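Long-range contacts in beta-lactamase (Chitinophaga pinensis, PDB 6N36), which probably hydrolyses the amide bond of the beta-lactam ring with the help of two zinc ions, as metallo-beta-lactamases do: residues 51-56 against 90-95; 78-83 against 165-170; 153-158 against 207-212; 179-184 against 215-220. All coordinates share one frame; numbering follows the deposited sequence.

Overall arrangement
The two sheets and flanking helices of the alpha-beta/beta-alpha metallo-beta-lactamase fold are tied together here from the middle outward. Contact 2 lies deepest and joins one sheet to the other beside a zinc ion, through an amide, a backbone bond and a Leu-Phe pair. Contact 1, also buried, touches it through Asn52 and clamps the loop after strand 48-51 to the start of helix 92-99. Contacts 3 and 4 lie across the chain's centre from contact 1, are only partly buried, and both reach the five-stranded sheet; contact 3 uses a threonine, a tyrosine and water, contact 4 a carboxylate-to-backbone and a backbone bond beside an apolar patch. His157 packs on Leu217 where these two meet.

Contact 1: residues 51-56 against 90-95; sequences INTGVA and GAMAAV
Asn52, just past strand 48-51, offers its CA to the methyl CE of Met92, while its OD1 accepts from Thr81 OG1 and Thr82 N beyond the contact. Thr53 carries most of the contact. Thr53 OG1 stands between the backbone N and carbonyl carbon (chi1 75°), where it accepts the N-H of Ala91 N at 3.0 Å and 159°. Thr53 OG1 in turn donates to Gly54 O at 2.9 Å, reaching it 20° out of the carbonyl plane. The other branch, Thr53 CG2, packs on the first turn of helix 92-99, 4.0 Å from Met92 SD and equally far from CG2 of Val95. Gly54 O also receives a weak bond from Gly90 N. Val55 comes closest through its backbone: Gly90 has no side chain, and backbone lies against backbone here, with Val55 CA 4.2 Å from Gly90 CA. Ala56 finishes the contact with a CA-H...O approach of 3.5 Å from its CA to Gly90 O. The Thr53 hydroxyl takes the backbone N-H of Ala91, the residue just before helix 92-99, and donates to Gly54 O, so one polar atom ties the two loops together.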
loop_
_atom_site.group_PDB
_atom_site.type_symbol
_atom_site.label_atom_id
_atom_site.label_comp_id
_atom_site.label_asym_id
_atom_site.label_seq_id
_atom_site.Cartn_x
_atom_site.Cartn_y
_atom_site.Cartn_z
ATOM N N ILE A 51 -1.557 5.322 4.855
ATOM C CA ILE A 51 -1.133 4.563 3.664
ATOM C C ILE A 51 -2.278 3.624 3.282
ATOM O O ILE A 51 -2.539 2.676 4.010
ATOM C CB ILE A 51 0.169 3.792 3.918
ATOM C CG1 ILE A 51 1.305 4.706 4.395
ATOM C CG2 ILE A 51 0.526 3.053 2.642
ATOM C CD1 ILE A 51 2.546 3.947 4.838
ATOM N N ASN A 52 -2.874 3.922 2.134
ATOM C CA ASN A 52 -3.955 3.162 1.461
ATOM C C ASN A 52 -5.319 3.383 2.087
ATOM O O ASN A 52 -5.458 3.605 3.304
ATOM C CB ASN A 52 -3.704 1.656 1.396
ATOM C CG ASN A 52 -2.553 1.273 0.493
ATOM O OD1 ASN A 52 -2.146 2.052 -0.381
ATOM N ND2 ASN A 52 -2.005 0.073 0.715
ATOM N N THR A 53 -6.315 3.290 1.238
ATOM C CA THR A 53 -7.721 2.984 1.626
ATOM C C THR A 53 -8.018 1.551 1.248
ATOM O O THR A 53 -7.122 0.801 0.900
ATOM C CB THR A 53 -8.731 3.993 1.066
ATOM O OG1 THR A 53 -8.907 3.731 -0.334
ATOM C CG2 THR A 53 -8.355 5.440 1.303
ATOM N N GLY A 54 -9.277 1.134 1.392
ATOM C CA GLY A 54 -9.762 -0.054 0.704
ATOM C C GLY A 54 -10.581 0.339 -0.512
ATOM O O GLY A 54 -10.307 1.314 -1.167
ATOM N N VAL A 55 -11.655 -0.378 -0.760
ATOM C CA VAL A 55 -12.572 -0.070 -1.874
ATOM C C VAL A 55 -13.448 1.113 -1.479
ATOM O O VAL A 55 -13.439 1.541 -0.307
ATOM C CB VAL A 55 -13.417 -1.298 -2.244
ATOM C CG1 VAL A 55 -12.543 -2.410 -2.778
ATOM C CG2 VAL A 55 -14.269 -1.744 -1.066
ATOM N N ALA A 56 -14.233 1.614 -2.412
ATOM C CA ALA A 56 -15.196 2.702 -2.124
ATOM C C ALA A 56 -16.056 2.313 -0.920
ATOM O O ALA A 56 -16.444 1.157 -0.799
ATOM C CB ALA A 56 -16.058 2.981 -3.314
ATOM N N GLY A 90 -9.752 3.194 -3.545
ATOM C CA GLY A 90 -11.192 3.310 -3.850
ATOM C C GLY A 90 -11.880 4.368 -3.006
ATOM O O GLY A 90 -12.895 4.912 -3.480
ATOM N N ALA A 91 -11.404 4.640 -1.788
ATOM C CA ALA A 91 -12.031 5.688 -0.944
ATOM C C ALA A 91 -11.117 6.902 -0.815
ATOM O O ALA A 91 -11.349 7.744 0.069
ATOM C CB ALA A 91 -12.376 5.123 0.417
ATOM N N MET A 92 -10.057 7.004 -1.614
ATOM C CA MET A 92 -9.042 8.055 -1.416
ATOM C C MET A 92 -9.636 9.441 -1.681
ATOM O O MET A 92 -9.361 10.359 -0.893
ATOM C CB MET A 92 -7.836 7.799 -2.313
ATOM C CG MET A 92 -6.650 8.610 -1.924
ATOM S SD MET A 92 -5.932 8.167 -0.300
ATOM C CE MET A 92 -5.025 6.634 -0.597
ATOM N N ALA A 93 -10.437 9.599 -2.725
ATOM C CA ALA A 93 -11.103 10.899 -3.000
ATOM C C ALA A 93 -11.983 11.284 -1.817
ATOM O O ALA A 93 -11.967 12.496 -1.432
ATOM C CB ALA A 93 -11.894 10.864 -4.281
ATOM N N ALA A 94 -12.740 10.345 -1.270
ATOM C CA ALA A 94 -13.653 10.610 -0.130
ATOM C C ALA A 94 -12.810 11.067 1.053
ATOM O O ALA A 94 -13.157 12.051 1.739
ATOM C CB ALA A 94 -14.513 9.416 0.207
ATOM N N VAL A 95 -11.736 10.340 1.354
ATOM C CA VAL A 95 -10.894 10.699 2.517
ATOM C C VAL A 95 -10.310 12.100 2.297
ATOM O O VAL A 95 -10.363 12.922 3.241
ATOM C CB VAL A 95 -9.764 9.676 2.779
ATOM C CG1 VAL A 95 -8.822 10.201 3.836
ATOM C CG2 VAL A 95 -10.343 8.340 3.169
#

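Contact 2: residues 78-83 against 165-170; sequences ILLTTH and NSFLFD. With ZN (zinc ion), chain C.
Thr81 O and Thr82 O, two successive carbonyls just past strand 76-80, are both taken by Asn165. Its ND2 donates to Thr81 O at 2.9 Å, on a lone pair and 2° out of the amide plane, and its backbone N donates to Thr82 O at 2.9 Å and 159°. CG of Asn165 stands between its own N and carbonyl carbon (chi1 52°), which brings ND2 to Thr81 O. OD1 at the other end of that amide is met by water 1 at 2.7 Å. Next to this polar grip, Phe167 brings its CE2-CZ edge to Thr81 O, while CD1 of Leu80 covers one ring face in a CH-pi contact, 4.2 Å from the centroid and towards the rim. Further out, Asn52 also holds this loop. One residue on, His83 NE2 binds zinc at 2.2 Å, its ND1 is hydrogen-bonded to Asn184 OD1, and His85, His160 and three waters complete the metal's ligands. The two sheets thus meet at the end of strand 76-80, just before His83, the first histidine of the HxHxDH motif, the zinc-binding signature of the metallo-beta-lactamase superfamily.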
loop_
_atom_site.group_PDB
_atom_site.type_symbol
_atom_site.label_atom_id
_atom_site.label_comp_id
_atom_site.label_asym_id
_atom_site.label_seq_id
_atom_site.Cartn_x
_atom_site.Cartn_y
_atom_site.Cartn_z
ATOM N N ILE A 78 -1.512 13.667 5.585
ATOM C CA ILE A 78 -0.853 13.143 4.364
ATOM C C ILE A 78 -1.532 11.838 3.975
ATOM O O ILE A 78 -1.678 10.965 4.822
ATOM C CB ILE A 78 0.643 12.965 4.600
ATOM C CG1 ILE A 78 1.275 14.303 5.010
ATOM C CG2 ILE A 78 1.279 12.357 3.354
ATOM C CD1 ILE A 78 2.736 14.216 5.293
ATOM N N LEU A 79 -1.787 11.705 2.690
ATOM C CA LEU A 79 -2.307 10.462 2.080
ATOM C C LEU A 79 -1.254 9.885 1.143
ATOM O O LEU A 79 -0.720 10.610 0.305
ATOM C CB LEU A 79 -3.575 10.763 1.276
ATOM C CG LEU A 79 -4.692 11.479 2.016
ATOM C CD1 LEU A 79 -5.860 11.763 1.107
ATOM C CD2 LEU A 79 -5.129 10.700 3.181
ATOM N N LEU A 80 -0.985 8.601 1.308
ATOM C CA LEU A 80 -0.078 7.812 0.466
ATOM C C LEU A 80 -0.796 6.548 0.010
ATOM O O LEU A 80 -1.801 6.125 0.620
ATOM C CB LEU A 80 1.152 7.404 1.270
ATOM C CG LEU A 80 1.976 8.517 1.879
ATOM C CD1 LEU A 80 3.089 7.931 2.729
ATOM C CD2 LEU A 80 2.527 9.403 0.797
ATOM N N THR A 81 -0.299 5.959 -1.074
ATOM C CA THR A 81 -0.763 4.645 -1.536
ATOM C C THR A 81 0.433 3.816 -1.997
ATOM O O THR A 81 1.409 4.384 -2.514
ATOM C CB THR A 81 -1.811 4.759 -2.651
ATOM O OG1 THR A 81 -2.311 3.459 -2.930
ATOM C CG2 THR A 81 -1.252 5.390 -3.913
ATOM N N THR A 82 0.304 2.518 -1.838
ATOM C CA THR A 82 1.270 1.572 -2.415
ATOM C C THR A 82 1.108 1.405 -3.928
ATOM O O THR A 82 2.104 1.146 -4.621
ATOM C CB THR A 82 1.252 0.239 -1.686
ATOM O OG1 THR A 82 -0.055 -0.336 -1.716
ATOM C CG2 THR A 82 1.727 0.369 -0.254
ATOM N N HIS A 83 -0.085 1.465 -4.454
ATOM C CA HIS A 83 -0.300 1.496 -5.930
ATOM C C HIS A 83 -1.726 1.907 -6.227
ATOM O O HIS A 83 -2.636 1.538 -5.458
ATOM C CB HIS A 83 0.048 0.143 -6.597
ATOM C CG HIS A 83 -0.838 -1.026 -6.300
ATOM N ND1 HIS A 83 -0.559 -1.956 -5.328
ATOM C CD2 HIS A 83 -1.913 -1.486 -6.948
ATOM C CE1 HIS A 83 -1.458 -2.936 -5.384
ATOM N NE2 HIS A 83 -2.294 -2.686 -6.375
ATOM N N ASN A 165 4.923 1.294 -5.361
ATOM C CA ASN A 165 6.028 1.718 -4.491
ATOM C C ASN A 165 5.842 1.156 -3.083
ATOM O O ASN A 165 4.712 0.765 -2.664
ATOM C CB ASN A 165 6.185 3.224 -4.509
ATOM C CG ASN A 165 4.957 4.048 -4.230
ATOM O OD1 ASN A 165 4.940 5.202 -4.575
ATOM N ND2 ASN A 165 3.994 3.573 -3.457
ATOM N N SER A 166 6.957 1.071 -2.379
ATOM C CA SER A 166 6.993 0.645 -0.961
ATOM C C SER A 166 7.416 1.859 -0.133
ATOM O O SER A 166 8.005 2.832 -0.694
ATOM C CB SER A 166 7.972 -0.502 -0.763
ATOM O OG SER A 166 7.608 -1.605 -1.591
ATOM N N PHE A 167 7.244 1.755 1.189
ATOM C CA PHE A 167 7.603 2.815 2.135
ATOM C C PHE A 167 8.430 2.202 3.260
ATOM O O PHE A 167 8.092 1.132 3.793
ATOM C CB PHE A 167 6.356 3.518 2.695
ATOM C CG PHE A 167 5.515 4.148 1.622
ATOM C CD1 PHE A 167 5.899 5.346 1.041
ATOM C CD2 PHE A 167 4.343 3.538 1.185
ATOM C CE1 PHE A 167 5.149 5.920 0.038
ATOM C CE2 PHE A 167 3.586 4.117 0.177
ATOM C CZ PHE A 167 3.969 5.313 -0.389
ATOM N N LEU A 168 9.540 2.874 3.574
ATOM C CA LEU A 168 10.446 2.472 4.679
ATOM C C LEU A 168 10.451 3.614 5.688
ATOM O O LEU A 168 10.601 4.809 5.298
ATOM C CB LEU A 168 11.873 2.306 4.134
ATOM C CG LEU A 168 12.233 1.010 3.420
ATOM C CD1 LEU A 168 13.523 1.265 2.609
ATOM C CD2 LEU A 168 12.534 -0.112 4.415
ATOM N N PHE A 169 10.397 3.263 6.958
ATOM C CA PHE A 169 10.419 4.281 8.035
ATOM C C PHE A 169 10.768 3.614 9.350
ATOM O O PHE A 169 10.403 2.454 9.639
ATOM C CB PHE A 169 9.082 5.038 8.159
ATOM C CG PHE A 169 7.852 4.163 8.215
ATOM C CD1 PHE A 169 7.301 3.681 7.046
ATOM C CD2 PHE A 169 7.295 3.766 9.405
ATOM C CE1 PHE A 169 6.197 2.862 7.088
ATOM C CE2 PHE A 169 6.201 2.920 9.452
ATOM C CZ PHE A 169 5.656 2.467 8.286
ATOM N N ASP A 170 11.378 4.416 10.208
ATOM C CA ASP A 170 11.685 4.020 11.601
ATOM C C ASP A 170 10.536 4.414 12.530
ATOM O O ASP A 170 10.002 5.552 12.408
ATOM C CB ASP A 170 12.979 4.680 12.084
ATOM C CG ASP A 170 14.219 4.150 11.380
ATOM O OD1 ASP A 170 14.149 3.085 10.701
ATOM O OD2 ASP A 170 15.287 4.809 11.523
HETATM ZN ZN ZN C . -3.306 -4.306 -7.464
HETATM O O HOH W 1 2.540 6.472 -4.820
HETATM O O HOH W 2 -2.968 -5.583 -5.446
HETATM O O HOH W 3 -5.207 -4.300 -6.756
HETATM O O HOH W 4 -4.191 -6.143 -8.420
#

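Contact 3: residues 153-158 against 207-212; sequences VMRQHP and YAYTLK
Thr210 OG1 lies 2.7 Å from Pro158 O, with the carbonyl of Asp206, one turn back in helix 203-215, as a second acceptor; the hydroxyl may give its proton to either carbonyl. Having OG1 anti to its carbonyl carbon (chi1 -70°) directs the hydroxyl at the His157-Pro158 junction, where Thr210 OG1 also touches CD of Pro158 at 3.2 Å. The methyl branch, Thr210 CG2, packs instead against CB of His157 at 3.7 Å. One residue earlier on the helix, Tyr209 swings out with CG anti to its backbone N (chi1 165°) and brings the edge of its ring alongside the end of strand 150-156. Tyr209 CE2 faces Gln156 O at 3.6 Å, near the ring plane, and CD2 rests against Pro158 CD. Water 5, also in that plane, bridges the strand and the phenol: it donates to Gln156 O at 2.7 Å, accepts from Tyr209 OH at 2.7 Å, and takes a weak bond from Arg155 NH2. The guanidinium stands 59° from the phenol plane. The His157 ring has Arg155 O over one face. Outside the two segments, Arg155 NE forms a salt bridge with Asp141 and His157 ND1 is hydrogen-bonded to Ser166 OG. Thus the end of a strand in the five-stranded sheet and the turn after it are fastened to a covering helix, the layering of sheet against helix found in the alpha-beta/beta-alpha fold, shortly before the zinc ligand His160.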
loop_
_atom_site.group_PDB
_atom_site.type_symbol
_atom_site.label_atom_id
_atom_site.label_comp_id
_atom_site.label_asym_id
_atom_site.label_seq_id
_atom_site.Cartn_x
_atom_site.Cartn_y
_atom_site.Cartn_z
ATOM N N VAL A 153 10.569 7.094 3.687
ATOM C CA VAL A 153 11.219 7.058 2.355
ATOM C C VAL A 153 10.405 6.210 1.364
ATOM O O VAL A 153 10.021 5.087 1.721
ATOM C CB VAL A 153 12.658 6.563 2.480
ATOM C CG1 VAL A 153 13.270 6.452 1.088
ATOM C CG2 VAL A 153 13.473 7.479 3.378
ATOM N N MET A 154 10.074 6.776 0.213
ATOM C CA MET A 154 9.366 6.034 -0.871
ATOM C C MET A 154 10.414 5.342 -1.754
ATOM O O MET A 154 11.453 6.002 -2.078
ATOM C CB MET A 154 8.489 6.951 -1.716
ATOM C CG MET A 154 7.666 6.160 -2.716
ATOM S SD MET A 154 8.591 5.913 -4.315
ATOM C CE MET A 154 8.082 7.388 -5.150
ATOM N N ARG A 155 10.240 4.055 -2.051
ATOM C CA ARG A 155 11.094 3.380 -3.038
ATOM C C ARG A 155 10.221 2.933 -4.198
ATOM O O ARG A 155 9.196 2.283 -3.940
ATOM C CB ARG A 155 11.889 2.216 -2.454
ATOM C CG ARG A 155 12.857 2.581 -1.338
ATOM C CD ARG A 155 13.925 3.557 -1.751
ATOM N NE ARG A 155 14.597 3.268 -3.001
ATOM C CZ ARG A 155 15.734 2.578 -3.128
ATOM N NH1 ARG A 155 16.311 2.028 -2.069
ATOM N NH2 ARG A 155 16.209 2.354 -4.340
ATOM N N GLN A 156 10.613 3.256 -5.427
ATOM C CA GLN A 156 9.836 2.871 -6.622
ATOM C C GLN A 156 10.022 1.375 -6.878
ATOM O O GLN A 156 11.161 0.918 -7.076
ATOM C CB GLN A 156 10.177 3.705 -7.858
ATOM C CG GLN A 156 9.821 5.176 -7.722
ATOM C CD GLN A 156 10.229 5.922 -8.974
ATOM O OE1 GLN A 156 11.299 5.635 -9.538
ATOM N NE2 GLN A 156 9.430 6.894 -9.394
ATOM N N HIS A 157 8.906 0.653 -6.913
ATOM C CA HIS A 157 8.842 -0.810 -7.105
ATOM C C HIS A 157 7.872 -1.081 -8.243
ATOM O O HIS A 157 6.846 -1.698 -8.035
ATOM C CB HIS A 157 8.546 -1.497 -5.781
ATOM C CG HIS A 157 9.673 -1.418 -4.841
ATOM N ND1 HIS A 157 9.501 -1.485 -3.477
ATOM C CD2 HIS A 157 11.018 -1.316 -5.061
ATOM C CE1 HIS A 157 10.666 -1.343 -2.900
ATOM N NE2 HIS A 157 11.631 -1.224 -3.818
ATOM N N PRO A 158 8.169 -0.590 -9.460
ATOM C CA PRO A 158 7.200 -0.612 -10.546
ATOM C C PRO A 158 6.907 -2.038 -11.039
ATOM O O PRO A 158 7.679 -3.002 -10.793
ATOM C CB PRO A 158 7.844 0.174 -11.636
ATOM C CG PRO A 158 9.321 -0.005 -11.375
ATOM C CD PRO A 158 9.422 0.094 -9.856
ATOM N N TYR A 207 9.354 -4.992 -13.695
ATOM C CA TYR A 207 9.199 -6.107 -12.750
ATOM C C TYR A 207 10.558 -6.726 -12.437
ATOM O O TYR A 207 10.821 -7.006 -11.268
ATOM C CB TYR A 207 8.300 -7.204 -13.304
ATOM C CG TYR A 207 6.832 -7.069 -12.990
ATOM C CD1 TYR A 207 6.356 -7.275 -11.707
ATOM C CD2 TYR A 207 5.934 -6.726 -13.983
ATOM C CE1 TYR A 207 5.003 -7.242 -11.446
ATOM C CE2 TYR A 207 4.567 -6.697 -13.728
ATOM C CZ TYR A 207 4.106 -6.914 -12.451
ATOM O OH TYR A 207 2.740 -6.934 -12.241
ATOM N N ALA A 208 11.404 -6.867 -13.427
ATOM C CA ALA A 208 12.739 -7.462 -13.223
ATOM C C ALA A 208 13.543 -6.602 -12.250
ATOM O O ALA A 208 14.172 -7.112 -11.284
ATOM C CB ALA A 208 13.482 -7.640 -14.497
ATOM N N TYR A 209 13.499 -5.279 -12.463
ATOM C CA TYR A 209 14.159 -4.300 -11.581
ATOM C C TYR A 209 13.634 -4.444 -10.160
ATOM O O TYR A 209 14.397 -4.575 -9.164
ATOM C CB TYR A 209 14.012 -2.862 -12.107
ATOM C CG TYR A 209 14.345 -1.835 -11.054
ATOM C CD1 TYR A 209 15.648 -1.463 -10.818
ATOM C CD2 TYR A 209 13.395 -1.321 -10.195
ATOM C CE1 TYR A 209 15.979 -0.620 -9.794
ATOM C CE2 TYR A 209 13.697 -0.458 -9.169
ATOM C CZ TYR A 209 15.006 -0.021 -9.020
ATOM O OH TYR A 209 15.373 0.797 -7.976
ATOM N N THR A 210 12.310 -4.458 -10.017
ATOM C CA THR A 210 11.676 -4.476 -8.688
ATOM C C THR A 210 12.041 -5.752 -7.937
ATOM O O THR A 210 12.309 -5.678 -6.712
ATOM C CB THR A 210 10.179 -4.327 -8.881
ATOM O OG1 THR A 210 9.976 -2.987 -9.328
ATOM C CG2 THR A 210 9.400 -4.590 -7.615
ATOM N N LEU A 211 12.007 -6.906 -8.599
ATOM C CA LEU A 211 12.343 -8.157 -7.872
ATOM C C LEU A 211 13.755 -8.067 -7.281
ATOM O O LEU A 211 13.945 -8.451 -6.108
ATOM C CB LEU A 211 12.172 -9.327 -8.824
ATOM C CG LEU A 211 10.718 -9.706 -9.068
ATOM C CD1 LEU A 211 10.554 -10.432 -10.380
ATOM C CD2 LEU A 211 10.194 -10.499 -7.890
ATOM N N LYS A 212 14.705 -7.523 -8.018
ATOM C CA LYS A 212 16.089 -7.385 -7.508
ATOM C C LYS A 212 16.152 -6.319 -6.407
ATOM O O LYS A 212 16.748 -6.554 -5.332
ATOM C CB LYS A 212 17.048 -7.079 -8.655
ATOM C CG LYS A 212 17.180 -8.213 -9.669
ATOM C CD LYS A 212 18.099 -7.923 -10.831
ATOM C CE LYS A 212 17.513 -6.967 -11.832
ATOM N NZ LYS A 212 18.464 -6.633 -12.913
HETATM O O HOH W 5 13.567 1.443 -6.054
#

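Contact 4: residues 179-184 against 215-220; sequences KVLIAN and KALKFD
Leu181 and Phe219 meet because their first torsions turn them onto one another: CG of the leucine is anti to its backbone N (chi1 170°), while CG of the phenylalanine stands between N and the carbonyl carbon (chi1 49°). CD2 of Leu181 consequently lies over a face of the Phe219 ring, 4.0 Å from the centroid and displaced toward CE1, a CH-pi contact. The other leucine methyl, CD1, reaches 4.0 Å to CD1 of Leu217, whose side chain crosses that of Leu181 at about a right angle. Beside this apolar patch, Asp220 and Lys179 are joined by a pair of bonds. Lys179 N donates to Asp220 OD2 at 2.8 Å along an almost straight line (178°), meeting the oxygen on its anti side, and Asp220 N returns a bond of 2.8 Å to Lys179 O. The carboxylate thus serves a backbone amide. The ammonium of Lys179 goes instead to a salt bridge with Asp170, while CD along its aliphatic chain passes 3.5 Å from Lys218 O. In the fold, residues 215-220 lead from helix 203-215 into strand 221-223, which runs parallel to strand 177-182 at the edge of the five-stranded sheet, and Tyr253 of helix 250-268 packs on Leu181, Leu217 and Phe219.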
loop_
_atom_site.group_PDB
_atom_site.type_symbol
_atom_site.label_atom_id
_atom_site.label_comp_id
_atom_site.label_asym_id
_atom_site.label_seq_id
_atom_site.Cartn_x
_atom_site.Cartn_y
_atom_site.Cartn_z
ATOM N N LYS A 179 12.855 -0.586 12.064
ATOM C CA LYS A 179 12.741 -0.144 10.651
ATOM C C LYS A 179 11.672 -1.002 9.985
ATOM O O LYS A 179 11.748 -2.249 10.001
ATOM C CB LYS A 179 14.067 -0.283 9.891
ATOM C CG LYS A 179 14.015 0.363 8.509
ATOM C CD LYS A 179 15.355 0.409 7.814
ATOM C CE LYS A 179 16.363 1.305 8.495
ATOM N NZ LYS A 179 15.927 2.719 8.476
ATOM N N VAL A 180 10.612 -0.338 9.545
ATOM C CA VAL A 180 9.444 -1.018 8.968
ATOM C C VAL A 180 9.445 -0.795 7.460
ATOM O O VAL A 180 9.680 0.351 6.990
ATOM C CB VAL A 180 8.159 -0.451 9.592
ATOM C CG1 VAL A 180 6.940 -1.135 9.025
ATOM C CG2 VAL A 180 8.173 -0.561 11.114
ATOM N N LEU A 181 9.121 -1.855 6.753
ATOM C CA LEU A 181 8.845 -1.798 5.299
ATOM C C LEU A 181 7.364 -2.114 5.098
ATOM O O LEU A 181 6.907 -3.186 5.544
ATOM C CB LEU A 181 9.726 -2.824 4.604
ATOM C CG LEU A 181 9.381 -3.043 3.115
ATOM C CD1 LEU A 181 9.692 -1.801 2.303
ATOM C CD2 LEU A 181 10.159 -4.239 2.540
ATOM N N ILE A 182 6.678 -1.204 4.439
ATOM C CA ILE A 182 5.327 -1.491 3.877
ATOM C C ILE A 182 5.610 -1.782 2.391
ATOM O O ILE A 182 5.927 -0.836 1.629
ATOM C CB ILE A 182 4.360 -0.323 4.077
ATOM C CG1 ILE A 182 4.164 0.023 5.568
ATOM C CG2 ILE A 182 3.044 -0.637 3.371
ATOM C CD1 ILE A 182 3.628 -1.054 6.419
ATOM N N ALA A 183 5.611 -3.058 2.065
ATOM C CA ALA A 183 6.121 -3.604 0.793
ATOM C C ALA A 183 5.000 -3.761 -0.209
ATOM O O ALA A 183 4.055 -4.521 0.100
ATOM C CB ALA A 183 6.780 -4.946 0.995
ATOM N N ASN A 184 5.149 -3.199 -1.399
ATOM C CA ASN A 184 4.228 -3.541 -2.499
ATOM C C ASN A 184 4.778 -4.748 -3.246
ATOM O O ASN A 184 5.700 -4.653 -3.980
ATOM C CB ASN A 184 3.973 -2.360 -3.428
ATOM C CG ASN A 184 2.694 -2.613 -4.187
ATOM O OD1 ASN A 184 1.596 -2.324 -3.676
ATOM N ND2 ASN A 184 2.803 -3.186 -5.402
ATOM N N LYS A 215 14.658 -7.361 -3.046
ATOM C CA LYS A 215 15.483 -8.358 -2.320
ATOM C C LYS A 215 16.583 -7.627 -1.547
ATOM O O LYS A 215 17.036 -8.099 -0.464
ATOM C CB LYS A 215 16.102 -9.325 -3.321
ATOM C CG LYS A 215 16.504 -10.646 -2.677
ATOM C CD LYS A 215 15.235 -11.449 -2.386
ATOM C CE LYS A 215 15.350 -12.911 -2.763
ATOM N NZ LYS A 215 16.011 -13.673 -1.685
ATOM N N ALA A 216 17.057 -6.511 -2.086
ATOM C CA ALA A 216 18.211 -5.780 -1.536
ATOM C C ALA A 216 17.860 -4.924 -0.312
ATOM O O ALA A 216 18.790 -4.445 0.357
ATOM C CB ALA A 216 18.869 -4.955 -2.618
ATOM N N LEU A 217 16.581 -4.738 -0.004
ATOM C CA LEU A 217 16.177 -3.868 1.114
ATOM C C LEU A 217 16.502 -4.528 2.445
ATOM O O LEU A 217 16.498 -5.747 2.536
ATOM C CB LEU A 217 14.679 -3.616 1.001
ATOM C CG LEU A 217 14.263 -2.780 -0.199
ATOM C CD1 LEU A 217 12.751 -2.632 -0.164
ATOM C CD2 LEU A 217 14.959 -1.433 -0.188
ATOM N N LYS A 218 16.800 -3.708 3.437
ATOM C CA LYS A 218 17.123 -4.115 4.822
ATOM C C LYS A 218 16.108 -3.472 5.770
ATOM O O LYS A 218 15.922 -2.232 5.645
ATOM C CB LYS A 218 18.508 -3.583 5.181
ATOM C CG LYS A 218 19.674 -4.379 4.618
ATOM C CD LYS A 218 20.998 -3.799 5.005
ATOM C CE LYS A 218 21.018 -3.300 6.431
ATOM N NZ LYS A 218 22.396 -3.235 6.964
ATOM N N PHE A 219 15.469 -4.248 6.621
ATOM C CA PHE A 219 14.429 -3.749 7.550
ATOM C C PHE A 219 14.252 -4.755 8.690
ATOM O O PHE A 219 14.748 -5.909 8.591
ATOM C CB PHE A 219 13.106 -3.553 6.802
ATOM C CG PHE A 219 12.738 -4.756 5.990
ATOM C CD1 PHE A 219 13.159 -4.897 4.671
ATOM C CD2 PHE A 219 12.019 -5.779 6.573
ATOM C CE1 PHE A 219 12.869 -6.062 3.982
ATOM C CE2 PHE A 219 11.747 -6.933 5.886
ATOM C CZ PHE A 219 12.169 -7.072 4.597
ATOM N N ASP A 220 13.538 -4.353 9.735
ATOM C CA ASP A 220 13.233 -5.250 10.866
ATOM C C ASP A 220 11.883 -5.929 10.661
ATOM O O ASP A 220 11.760 -7.135 10.945
ATOM C CB ASP A 220 13.249 -4.455 12.177
ATOM C CG ASP A 220 14.615 -3.844 12.476
ATOM O OD1 ASP A 220 15.589 -4.610 12.412
ATOM O OD2 ASP A 220 14.702 -2.611 12.686
#